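Local coordinates for MccB protein (Escherichia coli, PDB 6OM4) that carries out a step in microcin C7 biosynthesis, probably using ATP to adenylylate the MccA peptide as ThiF/E1-family enzymes do, and carries a four-cysteine zinc site, at residues 17-20 with 25-28; 126-131 with 172-177. One frame throughout, in Å; residues are numbered along the deposited sequence.

Contact 1. Residues 17-20 with 25-28; sequences GGLV and KEQY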
ATOM      1  N   GLY A  17       5.811  19.760 -28.625  1.00 27.03           N
ATOM      2  CA  GLY A  17       5.288  20.675 -27.622  1.00 24.57           C
ATOM      3  C   GLY A  17       6.084  20.591 -26.324  1.00 20.56           C
ATOM      4  O   GLY A  17       7.307  20.755 -26.279  1.00 20.03           O
ATOM      5  N   GLY A  18       5.370  20.275 -25.257  1.00 16.84           N
ATOM      6  CA  GLY A  18       5.989  20.218 -23.976  1.00 16.21           C
ATOM      7  C   GLY A  18       5.229  19.337 -23.021  1.00 15.69           C
ATOM      8  O   GLY A  18       4.106  18.906 -23.301  1.00 15.54           O
ATOM      9  N   LEU A  19       5.864  19.119 -21.874  1.00 14.08           N
ATOM     10  CA  LEU A  19       5.337  18.400 -20.791  1.00 14.05           C
ATOM     11  C   LEU A  19       5.095  19.335 -19.603  1.00 14.43           C
ATOM     12  O   LEU A  19       5.911  20.234 -19.289  1.00 14.38           O
ATOM     13  CB  LEU A  19       6.334  17.323 -20.383  1.00 14.73           C
ATOM     14  CG  LEU A  19       6.547  16.213 -21.419  1.00 15.46           C
ATOM     15  CD1 LEU A  19       7.779  15.406 -21.056  1.00 17.94           C
ATOM     16  CD2 LEU A  19       5.343  15.295 -21.508  1.00 16.69           C
ATOM     17  N   VAL A  20       3.977  19.069 -18.937  1.00 14.67           N
ATOM     18  CA  VAL A  20       3.687  19.687 -17.656  1.00 14.60           C
ATOM     19  C   VAL A  20       3.373  18.580 -16.652  1.00 13.80           C
ATOM     20  O   VAL A  20       2.502  17.747 -16.855  1.00 14.65           O
ATOM     21  CB  VAL A  20       2.529  20.694 -17.774  1.00 15.59           C
ATOM     22  CG1 VAL A  20       2.226  21.332 -16.419  1.00 17.46           C
ATOM     23  CG2 VAL A  20       2.794  21.718 -18.869  1.00 16.47           C
ATOM     24  N   LYS A  25      -0.260  11.937 -13.670  1.00 16.68           N
ATOM     25  CA  LYS A  25      -0.976  13.129 -14.206  1.00 17.07           C
ATOM     26  C   LYS A  25      -0.113  13.960 -15.173  1.00 16.25           C
ATOM     27  O   LYS A  25      -0.536  15.021 -15.629  1.00 16.02           O
ATOM     28  CB  LYS A  25      -1.477  13.982 -13.042  1.00 21.10           C
ATOM     29  CG  LYS A  25      -2.658  13.333 -12.339  1.00 23.78           C
ATOM     30  CD  LYS A  25      -3.028  14.021 -11.076  1.00 24.40           C
ATOM     31  CE  LYS A  25      -3.735  13.126 -10.096  1.00 27.86           C
ATOM     32  NZ  LYS A  25      -2.768  12.237  -9.414  1.00 25.77           N
ATOM     33  N   GLU A  26       1.066  13.460 -15.538  1.00 15.65           N
ATOM     34  CA  GLU A  26       1.895  14.177 -16.526  1.00 15.72           C
ATOM     35  C   GLU A  26       1.090  14.392 -17.808  1.00 16.48           C
ATOM     36  O   GLU A  26       0.413  13.489 -18.273  1.00 16.07           O
ATOM     37  CB  GLU A  26       3.163  13.361 -16.802  1.00 15.77           C
ATOM     38  CG  GLU A  26       4.007  13.858 -17.971  1.00 15.79           C
ATOM     39  CD  GLU A  26       4.872  12.764 -18.591  1.00 16.67           C
ATOM     40  OE1 GLU A  26       6.060  12.762 -18.244  1.00 18.08           O
ATOM     41  OE2 GLU A  26       4.335  11.912 -19.365  1.00 16.09           O
ATOM     42  N   GLN A  27       1.120  15.614 -18.328  1.00 17.13           N
ATOM     43  CA  GLN A  27       0.408  15.950 -19.559  1.00 17.04           C
ATOM     44  C   GLN A  27       1.379  16.361 -20.657  1.00 16.38           C
ATOM     45  O   GLN A  27       2.233  17.240 -20.467  1.00 15.60           O
ATOM     46  CB  GLN A  27      -0.501  17.132 -19.294  1.00 17.22           C
ATOM     47  CG  GLN A  27      -1.542  16.852 -18.228  1.00 18.15           C
ATOM     48  CD  GLN A  27      -2.491  15.782 -18.700  1.00 21.41           C
ATOM     49  OE1 GLN A  27      -2.904  15.776 -19.862  1.00 24.47           O
ATOM     50  NE2 GLN A  27      -2.843  14.874 -17.800  1.00 23.34           N
ATOM     51  N   TYR A  28       1.216  15.743 -21.832  1.00 16.93           N
ATOM     52  CA  TYR A  28       1.865  16.202 -23.019  1.00 17.46           C
ATOM     53  C   TYR A  28       0.929  17.190 -23.714  1.00 18.08           C
ATOM     54  O   TYR A  28      -0.222  16.832 -24.053  1.00 19.24           O
ATOM     55  CB  TYR A  28       2.241  15.032 -23.937  1.00 17.64           C
ATOM     56  CG  TYR A  28       2.817  15.433 -25.275  1.00 20.25           C
ATOM     57  CD1 TYR A  28       3.988  16.163 -25.378  1.00 21.27           C
ATOM     58  CD2 TYR A  28       2.190  15.068 -26.464  1.00 25.65           C
ATOM     59  CE1 TYR A  28       4.518  16.550 -26.602  1.00 21.14           C
ATOM     60  CE2 TYR A  28       2.711  15.436 -27.697  1.00 26.62           C
ATOM     61  CZ  TYR A  28       3.880  16.173 -27.767  1.00 26.76           C
ATOM     62  OH  TYR A  28       4.410  16.526 -28.982  1.00 30.68           O
TER

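Contact 2. Residues 126-131 with 172-177; sequences IGNHVS and EVIKRE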
ATOM      1  N   ILE A 126       7.825  -9.744   4.568  1.00 13.44           N
ATOM      2  CA  ILE A 126       6.782  -8.784   4.267  1.00 14.21           C
ATOM      3  C   ILE A 126       6.549  -7.864   5.467  1.00 14.34           C
ATOM      4  O   ILE A 126       6.467  -6.623   5.328  1.00 14.64           O
ATOM      5  CB  ILE A 126       5.498  -9.490   3.813  1.00 14.93           C
ATOM      6  CG1 ILE A 126       5.720 -10.247   2.499  1.00 15.38           C
ATOM      7  CG2 ILE A 126       4.324  -8.526   3.774  1.00 15.11           C
ATOM      8  CD1 ILE A 126       6.090  -9.428   1.305  1.00 15.33           C
ATOM      9  N   GLY A 127       6.443  -8.443   6.651  1.00 14.73           N
ATOM     10  CA  GLY A 127       6.144  -7.675   7.845  1.00 15.46           C
ATOM     11  C   GLY A 127       7.173  -6.599   8.149  1.00 13.85           C
ATOM     12  O   GLY A 127       6.842  -5.480   8.577  1.00 14.59           O
ATOM     13  N   ASN A 128       8.459  -6.916   7.968  1.00 14.46           N
ATOM     14  CA  ASN A 128       9.516  -5.976   8.167  1.00 14.19           C
ATOM     15  C   ASN A 128       9.303  -4.730   7.289  1.00 14.21           C
ATOM     16  O   ASN A 128       9.383  -3.614   7.749  1.00 14.84           O
ATOM     17  CB  ASN A 128      10.886  -6.553   7.809  1.00 16.03           C
ATOM     18  CG  ASN A 128      11.654  -7.124   8.981  1.00 17.79           C
ATOM     19  OD1 ASN A 128      12.742  -6.643   9.296  1.00 16.16           O
ATOM     20  ND2 ASN A 128      11.146  -8.180   9.584  1.00 15.74           N
ATOM     21  N   HIS A 129       9.072  -4.949   6.003  1.00 13.63           N
ATOM     22  CA  HIS A 129       9.056  -3.867   5.065  1.00 13.05           C
ATOM     23  C   HIS A 129       7.781  -3.041   5.209  1.00 13.83           C
ATOM     24  O   HIS A 129       7.853  -1.816   5.138  1.00 14.76           O
ATOM     25  CB  HIS A 129       9.227  -4.372   3.636  1.00 13.60           C
ATOM     26  CG  HIS A 129      10.667  -4.410   3.243  1.00 14.85           C
ATOM     27  ND1 HIS A 129      11.504  -5.472   3.505  1.00 18.00           N
ATOM     28  CD2 HIS A 129      11.420  -3.474   2.667  1.00 15.11           C
ATOM     29  CE1 HIS A 129      12.719  -5.177   3.073  1.00 14.64           C
ATOM     30  NE2 HIS A 129      12.696  -3.958   2.566  1.00 17.85           N
ATOM     31  N   VAL A 130       6.652  -3.696   5.447  1.00 13.64           N
ATOM     32  CA  VAL A 130       5.390  -2.957   5.632  1.00 12.81           C
ATOM     33  C   VAL A 130       5.472  -2.123   6.911  1.00 13.11           C
ATOM     34  O   VAL A 130       5.107  -0.936   6.897  1.00 12.64           O
ATOM     35  CB  VAL A 130       4.176  -3.917   5.682  1.00 13.85           C
ATOM     36  CG1 VAL A 130       2.875  -3.217   6.087  1.00 15.20           C
ATOM     37  CG2 VAL A 130       4.007  -4.622   4.366  1.00 14.05           C
ATOM     38  N   SER A 131       5.870  -2.745   8.022  1.00 13.30           N
ATOM     39  CA  SER A 131       5.883  -2.037   9.315  1.00 14.07           C
ATOM     40  C   SER A 131       6.708  -0.740   9.256  1.00 15.32           C
ATOM     41  O   SER A 131       6.291   0.271   9.820  1.00 13.97           O
ATOM     42  CB  SER A 131       6.306  -2.937  10.466  1.00 14.96           C
ATOM     43  OG  SER A 131       7.695  -3.229  10.420  1.00 14.82           O
ATOM     44  N   GLU A 172      10.524  -8.060  19.093  1.00 19.44           N
ATOM     45  CA  GLU A 172      11.240  -7.149  19.962  1.00 21.61           C
ATOM     46  C   GLU A 172      12.226  -6.301  19.130  1.00 19.57           C
ATOM     47  O   GLU A 172      12.362  -5.129  19.350  1.00 19.78           O
ATOM     48  CB  GLU A 172      11.952  -7.904  21.078  1.00 25.64           C
ATOM     49  CG  GLU A 172      13.341  -8.329  20.711  1.00 29.88           C
ATOM     50  CD  GLU A 172      14.060  -9.063  21.821  1.00 35.41           C
ATOM     51  OE1 GLU A 172      14.158 -10.333  21.756  1.00 33.69           O
ATOM     52  OE2 GLU A 172      14.493  -8.362  22.762  1.00 42.08           O
ATOM     53  N   VAL A 173      12.848  -6.890  18.103  1.00 17.11           N
ATOM     54  CA  VAL A 173      13.747  -6.132  17.287  1.00 17.09           C
ATOM     55  C   VAL A 173      12.997  -5.193  16.333  1.00 17.16           C
ATOM     56  O   VAL A 173      13.415  -4.056  16.180  1.00 16.81           O
ATOM     57  CB  VAL A 173      14.714  -7.060  16.557  1.00 16.92           C
ATOM     58  CG1 VAL A 173      15.664  -6.281  15.672  1.00 16.36           C
ATOM     59  CG2 VAL A 173      15.455  -7.905  17.572  1.00 17.29           C
ATOM     60  N   ILE A 174      11.917  -5.657  15.708  1.00 16.42           N
ATOM     61  CA  ILE A 174      11.107  -4.727  14.908  1.00 15.80           C
ATOM     62  C   ILE A 174      10.693  -3.530  15.776  1.00 15.69           C
ATOM     63  O   ILE A 174      10.862  -2.369  15.353  1.00 15.46           O
ATOM     64  CB  ILE A 174       9.902  -5.396  14.232  1.00 16.25           C
ATOM     65  CG1 ILE A 174      10.387  -6.501  13.292  1.00 18.46           C
ATOM     66  CG2 ILE A 174       9.062  -4.341  13.532  1.00 15.85           C
ATOM     67  CD1 ILE A 174       9.372  -7.026  12.329  1.00 20.87           C
ATOM     68  N   LYS A 175      10.182  -3.782  16.987  1.00 15.31           N
ATOM     69  CA  LYS A 175       9.725  -2.685  17.823  1.00 17.03           C
ATOM     70  C   LYS A 175      10.874  -1.702  18.068  1.00 17.32           C
ATOM     71  O   LYS A 175      10.707  -0.492  17.973  1.00 17.73           O
ATOM     72  CB  LYS A 175       9.166  -3.173  19.162  1.00 18.15           C
ATOM     73  CG  LYS A 175       8.852  -2.035  20.115  1.00 17.53           C
ATOM     74  CD  LYS A 175       8.104  -2.466  21.314  1.00 22.20           C
ATOM     75  CE  LYS A 175       7.653  -1.280  22.142  1.00 22.53           C
ATOM     76  NZ  LYS A 175       7.382  -1.711  23.529  1.00 27.25           N
ATOM     77  N   ARG A 176      12.065  -2.223  18.407  1.00 17.00           N
ATOM     78  CA  ARG A 176      13.210  -1.334  18.723  1.00 17.98           C
ATOM     79  C   ARG A 176      13.519  -0.461  17.493  1.00 16.65           C
ATOM     80  O   ARG A 176      13.695   0.731  17.585  1.00 16.04           O
ATOM     81  CB  ARG A 176      14.418  -2.175  19.157  1.00 19.90           C
ATOM     82  CG  ARG A 176      15.721  -1.409  19.316  1.00 21.31           C
ATOM     83  CD  ARG A 176      16.925  -2.331  19.435  1.00 21.93           C
ATOM     84  NE  ARG A 176      17.447  -2.742  18.136  1.00 22.52           N
ATOM     85  CZ  ARG A 176      17.988  -3.921  17.847  1.00 22.20           C
ATOM     86  NH1 ARG A 176      18.031  -4.898  18.745  1.00 25.60           N
ATOM     87  NH2 ARG A 176      18.476  -4.139  16.641  1.00 21.36           N
ATOM     88  N   GLU A 177      13.536  -1.089  16.322  1.00 16.77           N
ATOM     89  CA  GLU A 177      13.959  -0.419  15.098  1.00 16.79           C
ATOM     90  C   GLU A 177      12.903   0.583  14.599  1.00 16.55           C
ATOM     91  O   GLU A 177      13.256   1.589  14.029  1.00 15.28           O
ATOM     92  CB  GLU A 177      14.352  -1.486  14.075  1.00 17.20           C
ATOM     93  CG  GLU A 177      15.629  -2.202  14.485  1.00 17.28           C
ATOM     94  CD  GLU A 177      16.854  -1.311  14.658  1.00 18.37           C
ATOM     95  OE1 GLU A 177      17.078  -0.385  13.820  1.00 18.26           O
ATOM     96  OE2 GLU A 177      17.595  -1.547  15.664  1.00 21.09           O
TER

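Contact 1. Residues 17-20 with 25-28
Leu19 and Tyr28 meet on one face of the antiparallel pair, and their first torsions explain how. In Leu19, CG lies anti to the carbonyl carbon (chi1 -67°), which carries CD2 over to the other strand; in Tyr28, CG anti to the backbone N (chi1 175°) lays the ring along Gly17 and Gly18. Leu19 CD2 packs 3.9 Å from Tyr28 CB, near the ring plane at its edge, and also against the carboxylate end of Glu26, whose extended chain crosses the leucine at an angle. Beyond them the ring lies beside bare backbone: Tyr28 CD1 is 3.4 Å from Gly18 O, in an oblique approach that is neither face-on nor edge-on. The phenol oxygen accepts a hydrogen bond from Ser16 N, just before the strand, and makes a weak one with Glu30.

The backbones are pinned at Val20 and Gln27, an antiparallel hydrogen-bonded pair. Val20 N bonds to Gln27 O at 3.0 Å and Gln27 N to Val20 O at 2.9 Å. Leu19 and Tyr28 form the next, non-hydrogen-bonded pair, where Leu19 CA makes a CA-H...O contact of 3.3 Å with Gln27 O. Gln27 NE2 donates to Lys25 O at 3.2 Å from above that carbonyl's plane, tying the side chain back to the loop that leads into its strand.

Val20 faces the other way, into Phe71 of helix 62-74 and Trp35 and Ile38 of helix 32-43. Strand 11-14 lines the far edge of 17-20. The whole is a beta hairpin, two strands of a three-stranded antiparallel meander in the N-terminal part of the chain, away from the nucleotide and zinc sites.

Contact 2. Residues 126-131 with 172-177
Ile174 reaches across to Asn128 and Ser131, and every close approach is a methyl of Ile174 against a polar atom. With CG1 anti to the carbonyl carbon (chi1 -60°), its longer branch swings toward Asn128, where CD1 comes to 3.5 Å from Asn128 ND2; its shorter branch, CG2, sits 3.6 Å from Ser131 OG. One isoleucine thus spreads two methyl groups over two polar side chains a little less than one helical turn apart, in a small buried contact.

The polar bonds stay within the first helix or go to outside partners. Asn128 ND2 donates to Gly124 O and OD1 accepts from Leu160 N, which together fix the amide's rotation. Ser131 OG lies 3.0 Å from Gly127 O and 3.2 Å from Asn128 O, folded back on its own helix.

Helix 125-136 follows the glycine-rich turn of a Rossmann-type nucleotide fold, with Gly127 apparently the last glycine of a GxGxxG-type turn. Beside it, helix 170-181 rests on strands 141-146 and 186-191, Ile174 touching Leu144, while helix 292-311 packs on the Ile126 and His129 flank.

How the contacts relate
The two contacts lie on opposite sides of the chain's centre, about 40 Å apart between centres and about 22 Å at their nearest atoms, and share no secondary-structure element. Contact 1 is partly buried, with Tyr28 and Glu26 exposed, and joins neighbouring strands through backbone hydrogen bonds. Contact 2 is fully buried and brings together two helices 41 residues apart in sequence by side-chain packing alone. Size differs as well: the strand pairing buries 324 Å², the helix contact 125 Å². Contact 2 stands close to the nucleotide and pyrophosphate, the side chain of Asn128 being about 7 Å from each, while contact 1 belongs to a small N-terminal sheet remote from both.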